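Endoglucanase (Clostridium thermocellum, PDB 2YIK) probably hydrolyses internal beta-1,4-glucosidic bonds of cellulose as a family 9 endoglucanase. Local coordinates at residues A[182-188]-A[267-272]; A[122-126]-A[272-276]; A[162-166]-A[225-229]; A[48-52]-A[153-157]; A[210-216]-A[254-260]. One frame throughout, in Å; residues are numbered along the deposited sequence.

Contact 1: A[182-188]-A[267-272]; sequences HQVGDGD and DGPKGY
Two glycines are pressed where a side chain would not fit. A CB on G187 would run into the Y272 ring, which takes the CA of G187 over one face; a CB on G268 would strike Q183 OE1, and the backbone of G268, phi 131° and psi -45°, itself calls for glycine. In the register Q183 lies opposite G268 (CA to CA 6.9 Å) and G187 opposite Y272 (7.1 Å). Segment 182-188 ends a strand at V184, turns through G185 and enters a helix at G187; 267-272 is irregular. Q183, chi1 and chi2 both t, reaches across so that its NE2 donates to G268 O at 2.7 Å, and to G185 O at 3.1 Å. Water 1 joins G187 N (2.8 Å) to G268 O (2.9 Å). H182 NE2 bonds only weakly to D267 O, 3.4 Å. Y272 OH donates to D188 OD1 at 2.6 Å, while K270 NZ makes long salt bridges to D186 OD2 (3.7 Å) and D188 OD2 (3.9 Å). D186 N-caps the helix, its OD1 accepting from D188 N at 3.0 Å. H182 and Q183 face W207 of strand 206-209, a classic beta bulge shortly before this N-capped helix.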
# COMPACT_ATOMS: atom_id res chain seq x y z
N HIS A 182 -2.18 -4.74 14.56
CA HIS A 182 -2.46 -4.06 13.30
C HIS A 182 -2.45 -2.54 13.39
O HIS A 182 -2.48 -1.87 12.37
CB HIS A 182 -3.83 -4.50 12.78
CG HIS A 182 -4.97 -4.05 13.62
ND1 HIS A 182 -5.42 -4.76 14.73
CD2 HIS A 182 -5.75 -2.94 13.55
CE1 HIS A 182 -6.42 -4.11 15.29
NE2 HIS A 182 -6.64 -3.00 14.60
N GLN A 183 -2.41 -2.00 14.60
CA GLN A 183 -2.43 -0.54 14.75
C GLN A 183 -1.74 -0.07 16.03
O GLN A 183 -1.88 -0.66 17.10
CB GLN A 183 -3.89 -0.06 14.74
CG GLN A 183 -4.10 1.45 14.85
CD GLN A 183 -5.58 1.83 14.84
OE1 GLN A 183 -6.37 1.30 14.04
NE2 GLN A 183 -5.96 2.74 15.73
N VAL A 184 -0.97 1.01 15.90
CA VAL A 184 -0.29 1.60 17.03
C VAL A 184 -0.68 3.08 16.96
O VAL A 184 -0.45 3.75 15.96
CB VAL A 184 1.25 1.45 16.92
CG1 VAL A 184 1.92 2.10 18.12
CG2 VAL A 184 1.63 -0.04 16.84
N GLY A 185 -1.30 3.57 18.03
CA GLY A 185 -1.73 4.95 18.03
C GLY A 185 -3.24 4.99 17.85
O GLY A 185 -3.87 3.96 17.65
N ASP A 186 -3.80 6.20 17.89
CA ASP A 186 -5.24 6.42 17.78
C ASP A 186 -5.48 7.79 17.15
O ASP A 186 -4.98 8.79 17.64
CB ASP A 186 -5.85 6.39 19.19
CG ASP A 186 -7.37 6.49 19.18
OD1 ASP A 186 -7.95 6.86 18.14
OD2 ASP A 186 -7.98 6.22 20.24
N GLY A 187 -6.24 7.83 16.06
CA GLY A 187 -6.50 9.11 15.42
C GLY A 187 -7.06 10.14 16.39
O GLY A 187 -6.71 11.32 16.34
N ASP A 188 -7.93 9.69 17.29
CA ASP A 188 -8.55 10.58 18.26
C ASP A 188 -7.54 11.28 19.15
O ASP A 188 -7.78 12.40 19.60
CB ASP A 188 -9.53 9.81 19.14
CG ASP A 188 -10.74 9.33 18.37
OD1 ASP A 188 -10.84 9.62 17.16
OD2 ASP A 188 -11.60 8.67 19.00
N ASP A 267 -12.52 -1.05 17.32
CA ASP A 267 -11.35 -1.85 17.65
C ASP A 267 -10.11 -1.30 16.99
O ASP A 267 -9.16 -2.03 16.66
CB ASP A 267 -11.58 -3.31 17.27
CG ASP A 267 -12.80 -3.89 17.96
OD1 ASP A 267 -13.02 -3.57 19.14
OD2 ASP A 267 -13.55 -4.67 17.33
N GLY A 268 -10.15 0.01 16.79
CA GLY A 268 -9.01 0.72 16.22
C GLY A 268 -9.09 1.70 15.07
O GLY A 268 -8.64 2.86 15.28
N PRO A 269 -9.79 1.44 13.97
CA PRO A 269 -9.61 2.59 13.08
C PRO A 269 -10.62 3.70 13.03
O PRO A 269 -10.33 4.77 12.35
CB PRO A 269 -9.47 1.94 11.75
CG PRO A 269 -10.38 0.74 11.78
CD PRO A 269 -10.44 0.31 13.30
N LYS A 270 -11.63 3.53 13.92
CA LYS A 270 -12.94 4.15 14.06
C LYS A 270 -13.30 4.92 12.81
O LYS A 270 -13.90 4.18 11.95
CB LYS A 270 -13.27 4.87 15.50
CG LYS A 270 -12.26 4.62 16.63
CD LYS A 270 -11.87 5.99 17.14
CE LYS A 270 -10.88 5.87 18.28
NZ LYS A 270 -11.27 4.82 19.26
N GLY A 271 -13.25 6.26 12.63
CA GLY A 271 -13.77 6.66 11.38
C GLY A 271 -12.71 6.97 10.35
O GLY A 271 -13.02 7.44 9.24
N TYR A 272 -11.46 6.70 10.68
CA TYR A 272 -10.35 7.01 9.80
C TYR A 272 -10.20 6.06 8.62
O TYR A 272 -9.92 6.50 7.50
CB TYR A 272 -9.07 7.07 10.64
CG TYR A 272 -9.21 8.01 11.81
CD1 TYR A 272 -9.23 9.39 11.62
CD2 TYR A 272 -9.41 7.52 13.11
CE1 TYR A 272 -9.47 10.27 12.67
CE2 TYR A 272 -9.64 8.39 14.17
CZ TYR A 272 -9.67 9.77 13.95
OH TYR A 272 -9.93 10.64 14.98
O HOH W 1 -7.96 5.61 15.78

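Contact 2: A[122-126]-A[272-276]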
# COMPACT_ATOMS: atom_id res chain seq x y z
N LYS A 122 -0.35 4.45 12.93
CA LYS A 122 -0.05 3.38 12.00
C LYS A 122 -1.32 2.54 11.91
O LYS A 122 -1.63 1.79 12.83
CB LYS A 122 1.14 2.53 12.50
CG LYS A 122 2.45 3.33 12.63
CD LYS A 122 3.68 2.47 12.94
CE LYS A 122 3.62 1.82 14.33
NZ LYS A 122 4.94 1.25 14.74
N PHE A 123 -2.07 2.71 10.82
CA PHE A 123 -3.32 1.98 10.59
C PHE A 123 -3.01 0.76 9.73
O PHE A 123 -2.38 0.88 8.68
CB PHE A 123 -4.34 2.87 9.89
CG PHE A 123 -4.84 4.03 10.73
CD1 PHE A 123 -5.82 3.83 11.71
CD2 PHE A 123 -4.36 5.32 10.52
CE1 PHE A 123 -6.32 4.91 12.45
CE2 PHE A 123 -4.85 6.40 11.25
CZ PHE A 123 -5.83 6.20 12.22
N GLY A 124 -3.46 -0.41 10.19
CA GLY A 124 -3.19 -1.65 9.49
C GLY A 124 -3.66 -1.87 8.07
O GLY A 124 -2.90 -2.38 7.24
N LEU A 125 -4.90 -1.51 7.76
CA LEU A 125 -5.42 -1.72 6.42
C LEU A 125 -4.62 -0.95 5.37
O LEU A 125 -4.14 -1.55 4.41
CB LEU A 125 -6.91 -1.38 6.34
CG LEU A 125 -7.67 -1.89 5.11
CD1 LEU A 125 -7.26 -3.33 4.79
CD2 LEU A 125 -9.17 -1.81 5.37
N PRO A 126 -4.47 0.37 5.53
CA PRO A 126 -3.68 1.05 4.49
C PRO A 126 -2.17 0.76 4.58
O PRO A 126 -1.46 0.85 3.58
CB PRO A 126 -4.01 2.53 4.71
CG PRO A 126 -4.30 2.61 6.19
CD PRO A 126 -5.09 1.34 6.45
N TYR A 272 -11.46 6.70 10.68
CA TYR A 272 -10.35 7.01 9.80
C TYR A 272 -10.20 6.06 8.62
O TYR A 272 -9.92 6.50 7.50
CB TYR A 272 -9.07 7.07 10.64
CG TYR A 272 -9.21 8.01 11.81
CD1 TYR A 272 -9.23 9.39 11.62
CD2 TYR A 272 -9.41 7.52 13.11
CE1 TYR A 272 -9.47 10.27 12.67
CE2 TYR A 272 -9.64 8.39 14.17
CZ TYR A 272 -9.67 9.77 13.95
OH TYR A 272 -9.93 10.64 14.98
N TYR A 273 -10.38 4.77 8.88
CA TYR A 273 -10.29 3.76 7.83
C TYR A 273 -11.39 2.73 8.00
O TYR A 273 -11.18 1.65 8.56
CB TYR A 273 -8.90 3.10 7.83
CG TYR A 273 -7.84 3.99 7.22
CD1 TYR A 273 -7.72 4.11 5.84
CD2 TYR A 273 -7.02 4.78 8.03
CE1 TYR A 273 -6.81 5.01 5.27
CE2 TYR A 273 -6.11 5.67 7.47
CZ TYR A 273 -6.01 5.78 6.09
OH TYR A 273 -5.12 6.69 5.55
N GLY A 274 -12.58 3.09 7.52
CA GLY A 274 -13.74 2.21 7.59
C GLY A 274 -13.66 1.19 6.48
O GLY A 274 -13.73 1.53 5.30
N SER A 275 -13.54 -0.08 6.86
CA SER A 275 -13.41 -1.17 5.90
C SER A 275 -14.73 -1.72 5.38
O SER A 275 -15.59 -2.12 6.16
CB SER A 275 -12.59 -2.31 6.53
OG SER A 275 -12.40 -3.38 5.62
N SER A 276 -14.88 -1.76 4.06
CA SER A 276 -16.10 -2.27 3.44
C SER A 276 -16.21 -3.79 3.50
O SER A 276 -17.25 -4.32 3.87
CB SER A 276 -16.18 -1.83 1.98
OG SER A 276 -16.19 -0.42 1.89
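Y273 lays its ring under P126: CG of the proline sits 3.5 Å from the ring centroid, 9° off the normal, a CH-pi contact over the face. The same tyrosine meets F123, whose CD2 is 3.5 Å from Y273 CE2. Their ring planes make an oblique 53°, with centroids 5.1 Å apart. Y272 adds a third ring, its CB 3.7 Å from F123 CZ, and completes an aromatic cluster. Further along, L125 CD2 packs 3.6 Å from S275 OG. All these contacts are van der Waals in kind; the tyrosine hydroxyls are used outside the pair, Y273 OH bonding D116 and Y272 OH bonding D188, while S275 OG bonds D217 and the S275 side chain lies about 4 Å from a bound calcium ion. The irregular chain 272-276 runs past the point where strand 122-123 gives way to helix 124-140. Around it, L125 touches D217 and A221 of helix 216-233, P126 rests on I499 of helix 499-516, and F123 touches Q183 of strand 177-184.

Contact 3: A[162-166]-A[225-229]; sequences NDYFM and SLAIN
This is a buried helix-helix contact in the (alpha/alpha)6 barrel of family 9 enzymes, between the C-terminal part of helix 151-167 and the middle of helix 216-233. Both segments are helical throughout, held by M166 N to N162 O (3.0 Å) and N229 N to S225 O (2.8 Å). Their local axes approach to 10.5 Å and cross steeply at -125°, with N162 over L226 as the closest pair of CA atoms, 6.3 Å apart. A steep crossing limits the touch to a short patch. N162 (chi1 m) points into the other helix and lies among three of its residues: its side-chain amide is 2.9 Å from S225 OG when measured from ND2, and OD1 is 3.3 Å from N229 ND2, though the orientation of that amide is uncertain. L226 (chi1 m, chi2 t) packs against the N162 amide, its CD2 3.8 Å from M166 CG and its CD1 4.4 Å from F165 CB. S225 (chi1 t) brings OG to the edge of the F165 ring, 3.4 Å from CE2. The patch therefore mixes a polar centre with apolar flanks. N229 OD1 is bonded to S244 OG. On one flank F165 and S225 meet A131 of helix 124-140; on another, M166 and L226 pack on helix 238-257, and beyond the contact A227 and I228 reach W288 of helix 279-293.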
# COMPACT_ATOMS: atom_id res chain seq x y z
N ASN A 162 7.44 -4.92 5.77
CA ASN A 162 7.27 -6.31 6.13
C ASN A 162 7.95 -6.79 7.42
O ASN A 162 7.46 -7.72 8.05
CB ASN A 162 7.66 -7.19 4.94
CG ASN A 162 6.74 -6.98 3.74
OD1 ASN A 162 7.09 -6.30 2.76
ND2 ASN A 162 5.54 -7.54 3.82
N ASP A 163 9.06 -6.18 7.81
CA ASP A 163 9.70 -6.60 9.05
C ASP A 163 8.80 -6.15 10.20
O ASP A 163 8.75 -6.79 11.25
CB ASP A 163 11.10 -6.00 9.20
CG ASP A 163 12.09 -6.57 8.19
OD1 ASP A 163 11.84 -7.67 7.68
OD2 ASP A 163 13.12 -5.91 7.91
N TYR A 164 8.09 -5.04 9.97
CA TYR A 164 7.17 -4.50 10.96
C TYR A 164 6.01 -5.48 11.11
O TYR A 164 5.63 -5.83 12.23
CB TYR A 164 6.68 -3.12 10.50
CG TYR A 164 5.46 -2.58 11.22
CD1 TYR A 164 5.46 -2.36 12.60
CD2 TYR A 164 4.32 -2.22 10.50
CE1 TYR A 164 4.35 -1.80 13.24
CE2 TYR A 164 3.21 -1.66 11.12
CZ TYR A 164 3.22 -1.45 12.49
OH TYR A 164 2.12 -0.89 13.11
N PHE A 165 5.46 -5.95 9.99
CA PHE A 165 4.35 -6.90 10.02
C PHE A 165 4.78 -8.17 10.77
O PHE A 165 4.07 -8.65 11.65
CB PHE A 165 3.91 -7.28 8.60
CG PHE A 165 3.42 -6.13 7.76
CD1 PHE A 165 2.71 -5.07 8.33
CD2 PHE A 165 3.64 -6.12 6.38
CE1 PHE A 165 2.23 -4.02 7.54
CE2 PHE A 165 3.16 -5.08 5.58
CZ PHE A 165 2.45 -4.03 6.16
N MET A 166 5.96 -8.69 10.43
CA MET A 166 6.45 -9.90 11.08
C MET A 166 6.64 -9.76 12.59
O MET A 166 6.25 -10.65 13.34
CB MET A 166 7.72 -10.40 10.39
CG MET A 166 7.41 -10.98 9.00
SD MET A 166 8.77 -11.75 8.08
CE MET A 166 9.49 -10.32 7.26
N SER A 225 0.93 -8.91 1.37
CA SER A 225 2.19 -8.17 1.35
C SER A 225 3.39 -9.08 1.58
O SER A 225 4.41 -8.97 0.89
CB SER A 225 2.18 -7.07 2.43
OG SER A 225 3.38 -6.33 2.39
N LEU A 226 3.28 -9.96 2.57
CA LEU A 226 4.36 -10.89 2.88
C LEU A 226 4.59 -11.90 1.76
O LEU A 226 5.72 -12.29 1.51
CB LEU A 226 4.07 -11.60 4.21
CG LEU A 226 4.23 -10.66 5.40
CD1 LEU A 226 3.54 -11.22 6.63
CD2 LEU A 226 5.72 -10.45 5.65
N ALA A 227 3.51 -12.32 1.09
CA ALA A 227 3.64 -13.25 -0.02
C ALA A 227 4.36 -12.53 -1.16
O ALA A 227 5.18 -13.11 -1.86
CB ALA A 227 2.27 -13.73 -0.47
N ILE A 228 4.04 -11.25 -1.35
CA ILE A 228 4.68 -10.44 -2.38
C ILE A 228 6.16 -10.26 -2.02
O ILE A 228 7.02 -10.25 -2.90
CB ILE A 228 3.99 -9.06 -2.49
CG1 ILE A 228 2.58 -9.25 -3.07
CG2 ILE A 228 4.82 -8.11 -3.36
CD1 ILE A 228 1.71 -8.03 -2.99
N ASN A 229 6.44 -10.13 -0.72
CA ASN A 229 7.81 -9.95 -0.24
C ASN A 229 8.62 -11.19 -0.63
O ASN A 229 9.77 -11.09 -1.05
CB ASN A 229 7.84 -9.75 1.28
CG ASN A 229 9.00 -8.89 1.74
OD1 ASN A 229 9.59 -9.13 2.80
ND2 ASN A 229 9.33 -7.87 0.95

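Contact 4: A[48-52]-A[153-157]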
# COMPACT_ATOMS: atom_id res chain seq x y z
N MET A 48 9.65 7.37 -3.96
CA MET A 48 9.90 6.59 -2.75
C MET A 48 10.31 7.38 -1.53
O MET A 48 10.16 6.90 -0.40
CB MET A 48 10.93 5.49 -3.03
CG MET A 48 10.36 4.39 -3.91
SD MET A 48 11.53 3.11 -4.41
CE MET A 48 12.22 3.83 -5.83
N PHE A 49 10.82 8.59 -1.73
CA PHE A 49 11.25 9.40 -0.60
C PHE A 49 10.14 9.76 0.38
O PHE A 49 10.43 10.12 1.52
CB PHE A 49 11.96 10.65 -1.09
CG PHE A 49 13.38 10.39 -1.48
CD1 PHE A 49 14.40 10.47 -0.54
CD2 PHE A 49 13.68 10.01 -2.78
CE1 PHE A 49 15.71 10.14 -0.90
CE2 PHE A 49 14.97 9.68 -3.14
CZ PHE A 49 16.00 9.75 -2.20
N PHE A 50 8.89 9.65 -0.05
CA PHE A 50 7.80 9.94 0.87
C PHE A 50 7.83 8.90 1.97
O PHE A 50 7.52 9.19 3.12
CB PHE A 50 6.43 9.88 0.19
CG PHE A 50 5.29 10.06 1.16
CD1 PHE A 50 5.00 11.31 1.69
CD2 PHE A 50 4.53 8.96 1.58
CE1 PHE A 50 4.01 11.46 2.65
CE2 PHE A 50 3.53 9.11 2.53
CZ PHE A 50 3.26 10.36 3.06
N TYR A 51 8.21 7.68 1.62
CA TYR A 51 8.25 6.62 2.60
C TYR A 51 9.34 6.88 3.63
O TYR A 51 9.14 6.63 4.82
CB TYR A 51 8.40 5.27 1.90
CG TYR A 51 7.14 4.95 1.12
CD1 TYR A 51 5.95 4.65 1.78
CD2 TYR A 51 7.12 5.04 -0.27
CE1 TYR A 51 4.76 4.46 1.08
CE2 TYR A 51 5.94 4.85 -0.99
CZ TYR A 51 4.76 4.57 -0.31
OH TYR A 51 3.58 4.44 -1.01
N ASP A 52 10.47 7.42 3.19
CA ASP A 52 11.54 7.74 4.12
C ASP A 52 11.05 8.77 5.13
O ASP A 52 11.44 8.75 6.30
CB ASP A 52 12.77 8.30 3.40
CG ASP A 52 13.38 7.31 2.44
OD1 ASP A 52 12.65 6.82 1.55
OD2 ASP A 52 14.60 7.03 2.56
N HIS A 153 16.65 1.18 -2.97
CA HIS A 153 15.75 2.05 -2.20
C HIS A 153 14.42 1.32 -1.97
O HIS A 153 13.88 1.31 -0.86
CB HIS A 153 15.51 3.35 -2.96
CG HIS A 153 14.89 4.44 -2.14
ND1 HIS A 153 14.46 4.26 -0.84
CD2 HIS A 153 14.62 5.74 -2.44
CE1 HIS A 153 13.96 5.39 -0.38
NE2 HIS A 153 14.05 6.30 -1.32
N ALA A 154 13.89 0.71 -3.03
CA ALA A 154 12.63 -0.02 -2.95
C ALA A 154 12.71 -1.17 -1.94
O ALA A 154 11.80 -1.36 -1.12
CB ALA A 154 12.26 -0.57 -4.32
N GLU A 155 13.80 -1.93 -1.98
CA GLU A 155 13.95 -3.05 -1.07
C GLU A 155 14.07 -2.60 0.39
O GLU A 155 13.56 -3.27 1.28
CB GLU A 155 15.15 -3.91 -1.50
CG GLU A 155 14.90 -4.59 -2.86
CD GLU A 155 15.96 -5.61 -3.22
OE1 GLU A 155 16.91 -5.77 -2.45
OE2 GLU A 155 15.83 -6.26 -4.29
N VAL A 156 14.70 -1.45 0.63
CA VAL A 156 14.81 -0.96 2.00
C VAL A 156 13.43 -0.60 2.54
O VAL A 156 13.12 -0.88 3.71
CB VAL A 156 15.73 0.29 2.08
CG1 VAL A 156 15.66 0.90 3.47
CG2 VAL A 156 17.17 -0.11 1.76
N ILE A 157 12.61 0.01 1.70
CA ILE A 157 11.25 0.39 2.10
C ILE A 157 10.40 -0.86 2.32
O ILE A 157 9.70 -0.96 3.32
CB ILE A 157 10.56 1.30 1.04
CG1 ILE A 157 11.10 2.73 1.12
CG2 ILE A 157 9.07 1.35 1.30
CD1 ILE A 157 12.60 2.82 1.09
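Aromatic contacts centre on H153, the most covered residue here. The edge of its imidazole points at the face of F49, centroids 4.9 Å apart and planes at 71°, a T-shaped pair. M48 lies over the imidazole face: its CB is 3.8 Å from the ring centroid and 20° off the normal, a CH-pi contact, while its SD stands obliquely 4.7 Å from the same centroid. Apolar contacts follow on the other residues of helix 151-167. M48 SD rests 3.8 Å from A154 CB, and Y51 CB is 3.8 Å from I157 CG1, in keeping with the pairing of M48 with A154 and Y51 with I157 along the backbones. The polar part is less certain: D52 OD1 comes up to the edge of the H153 ring, whose modelled orientation is doubtful, whereas D52 OD2 accepts from L65 N and Y51 OH bonds I499 O. Helix 499-516 covers M48 and Y51, and helix 142-147 supplies F145 against M48 and A154, so the short helix 49-54 is packed into the helical body. The chemistry is that of a buried imidazole packed against methionine and phenylalanine, with a carboxylate at its edge.

Contact 5: A[210-216]-A[254-260]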
# COMPACT_ATOMS: atom_id res chain seq x y z
N THR A 210 -7.21 -11.01 17.27
CA THR A 210 -7.16 -12.25 18.02
C THR A 210 -8.22 -13.18 17.42
O THR A 210 -9.07 -12.74 16.65
CB THR A 210 -7.46 -11.88 19.50
OG1 THR A 210 -6.24 -11.78 20.23
CG2 THR A 210 -8.41 -12.83 20.13
N LYS A 211 -8.19 -14.47 17.77
CA LYS A 211 -9.18 -15.39 17.24
C LYS A 211 -10.56 -15.09 17.84
O LYS A 211 -11.57 -15.62 17.39
CB LYS A 211 -8.80 -16.84 17.55
CG LYS A 211 -9.10 -17.27 18.99
CD LYS A 211 -8.44 -18.60 19.32
CE LYS A 211 -8.93 -19.72 18.41
NZ LYS A 211 -10.20 -20.33 18.91
N GLU A 212 -10.59 -14.24 18.86
CA GLU A 212 -11.83 -13.91 19.55
C GLU A 212 -12.77 -12.96 18.79
O GLU A 212 -13.94 -12.84 19.14
CB GLU A 212 -11.51 -13.38 20.95
CG GLU A 212 -10.71 -14.40 21.75
CD GLU A 212 -10.52 -14.05 23.21
OE1 GLU A 212 -10.79 -12.90 23.60
OE2 GLU A 212 -10.09 -14.94 23.97
N LYS A 213 -12.26 -12.29 17.76
CA LYS A 213 -13.08 -11.39 16.95
C LYS A 213 -12.45 -11.33 15.56
O LYS A 213 -11.24 -11.25 15.43
CB LYS A 213 -13.13 -9.99 17.58
CG LYS A 213 -14.34 -9.16 17.14
CD LYS A 213 -14.46 -7.85 17.93
CE LYS A 213 -15.75 -7.10 17.60
NZ LYS A 213 -15.82 -5.76 18.27
N PRO A 214 -13.27 -11.38 14.50
CA PRO A 214 -12.76 -11.34 13.12
C PRO A 214 -11.92 -10.11 12.78
O PRO A 214 -12.16 -9.01 13.27
CB PRO A 214 -14.04 -11.41 12.27
CG PRO A 214 -15.01 -12.14 13.16
CD PRO A 214 -14.74 -11.49 14.50
N GLY A 215 -10.93 -10.33 11.92
CA GLY A 215 -10.06 -9.27 11.47
C GLY A 215 -9.54 -9.68 10.11
O GLY A 215 -8.46 -9.29 9.70
N THR A 216 -10.35 -10.48 9.43
CA THR A 216 -10.04 -11.04 8.12
C THR A 216 -9.46 -10.08 7.09
O THR A 216 -8.50 -10.42 6.40
CB THR A 216 -11.28 -11.70 7.53
OG1 THR A 216 -11.97 -12.39 8.58
CG2 THR A 216 -10.89 -12.71 6.45
N PHE A 254 -4.79 -18.27 9.50
CA PHE A 254 -5.52 -17.68 10.61
C PHE A 254 -6.81 -17.06 10.05
O PHE A 254 -7.89 -17.23 10.61
CB PHE A 254 -4.64 -16.62 11.29
CG PHE A 254 -5.33 -15.85 12.39
CD1 PHE A 254 -6.13 -14.75 12.09
CD2 PHE A 254 -5.14 -16.20 13.73
CE1 PHE A 254 -6.74 -14.00 13.10
CE2 PHE A 254 -5.74 -15.45 14.76
CZ PHE A 254 -6.55 -14.35 14.44
N ALA A 255 -6.69 -16.35 8.93
CA ALA A 255 -7.86 -15.73 8.31
C ALA A 255 -8.83 -16.79 7.82
O ALA A 255 -10.04 -16.67 8.00
CB ALA A 255 -7.43 -14.82 7.14
N GLU A 256 -8.30 -17.84 7.21
CA GLU A 256 -9.12 -18.92 6.68
C GLU A 256 -9.88 -19.69 7.75
O GLU A 256 -11.08 -19.89 7.65
CB GLU A 256 -8.25 -19.90 5.89
CG GLU A 256 -9.03 -21.02 5.24
CD GLU A 256 -8.14 -22.03 4.55
OE1 GLU A 256 -7.03 -21.66 4.12
OE2 GLU A 256 -8.56 -23.19 4.42
N LYS A 257 -9.15 -20.11 8.78
CA LYS A 257 -9.68 -20.90 9.89
C LYS A 257 -10.67 -20.23 10.83
O LYS A 257 -11.56 -20.89 11.37
CB LYS A 257 -8.52 -21.44 10.72
CG LYS A 257 -8.06 -22.84 10.32
CD LYS A 257 -7.90 -23.01 8.82
CE LYS A 257 -7.51 -24.45 8.47
NZ LYS A 257 -6.20 -24.84 9.11
N ASN A 258 -10.52 -18.93 11.04
CA ASN A 258 -11.40 -18.22 11.97
C ASN A 258 -12.59 -17.52 11.33
O ASN A 258 -12.61 -17.28 10.12
CB ASN A 258 -10.55 -17.23 12.78
CG ASN A 258 -9.51 -17.94 13.65
OD1 ASN A 258 -8.31 -17.66 13.57
ND2 ASN A 258 -9.97 -18.86 14.50
N PRO A 259 -13.63 -17.21 12.13
CA PRO A 259 -14.82 -16.52 11.61
C PRO A 259 -14.46 -15.28 10.81
O PRO A 259 -13.53 -14.54 11.15
CB PRO A 259 -15.61 -16.21 12.88
CG PRO A 259 -15.34 -17.44 13.72
CD PRO A 259 -13.83 -17.59 13.54
N LYS A 260 -15.21 -15.05 9.74
CA LYS A 260 -14.98 -13.94 8.83
C LYS A 260 -15.61 -12.60 9.24
O LYS A 260 -16.69 -12.57 9.83
CB LYS A 260 -15.48 -14.33 7.44
CG LYS A 260 -14.92 -15.66 6.92
CD LYS A 260 -13.41 -15.58 6.68
CE LYS A 260 -12.82 -16.92 6.25
NZ LYS A 260 -12.87 -17.94 7.33
O HOH W 2 -11.03 -14.86 9.61
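T210 begins the segment with its backbone against F254, whose CZ is 3.6 Å from T210 C; the ring presents its edge. T210 also opens a type I beta turn running to K213, closed by a weak bond from K213 N to T210 O at 3.4 Å. K211 continues along that ring edge, and its CB packs against the N258 side-chain amide. K213 turns away, its NZ forming salt bridges with D267 and E266. The chain comes back at P214, whose CB is 3.4 Å from P259 O and whose CG is 4.1 Å from P259 CB, so the two prolines touch. G215 holds the N-cap position before helix 216-233. T216 packs CG2 4.1 Å from A255 CB and 3.8 Å from K260 CD, while OG1 bonds G261 N and water 2 (2.8 Å), which in turn donates to A255 O (2.6 Å) or N258 O (2.9 Å). K260 folds back so that NZ donates to E256 O at 2.7 Å and N258 O at 2.9 Å, at the C-terminal end of helix 238-257. Joining one helix's start to the next one's end is characteristic of an antiparallel alpha-hairpin, the repeating unit of the family 9 (alpha/alpha)6 barrel.

In the fold
From the N terminus, contact 4 closes first, bringing helix 151-167 back to the short helix 49-54. Contact 2 opens at 122-126, before contact 4 has closed, so those two cross; its loop, ending at 272-276, encloses contacts 1, 3 and 5. Contact 3 reuses helix 151-167 and joins it to helix 216-233, crossing contacts 1 and 5. Contact 5 lies within the span of contact 1 and ties the start of helix 216-233 to the end of helix 238-257. Contact 1 then brings loop 267-272 back to the end of strand 177-184. Contacts 1 and 2 share Y272 and adjoin through strands 177-184 and 122-123, while the D267-K213 salt bridge links contact 1 to contact 5.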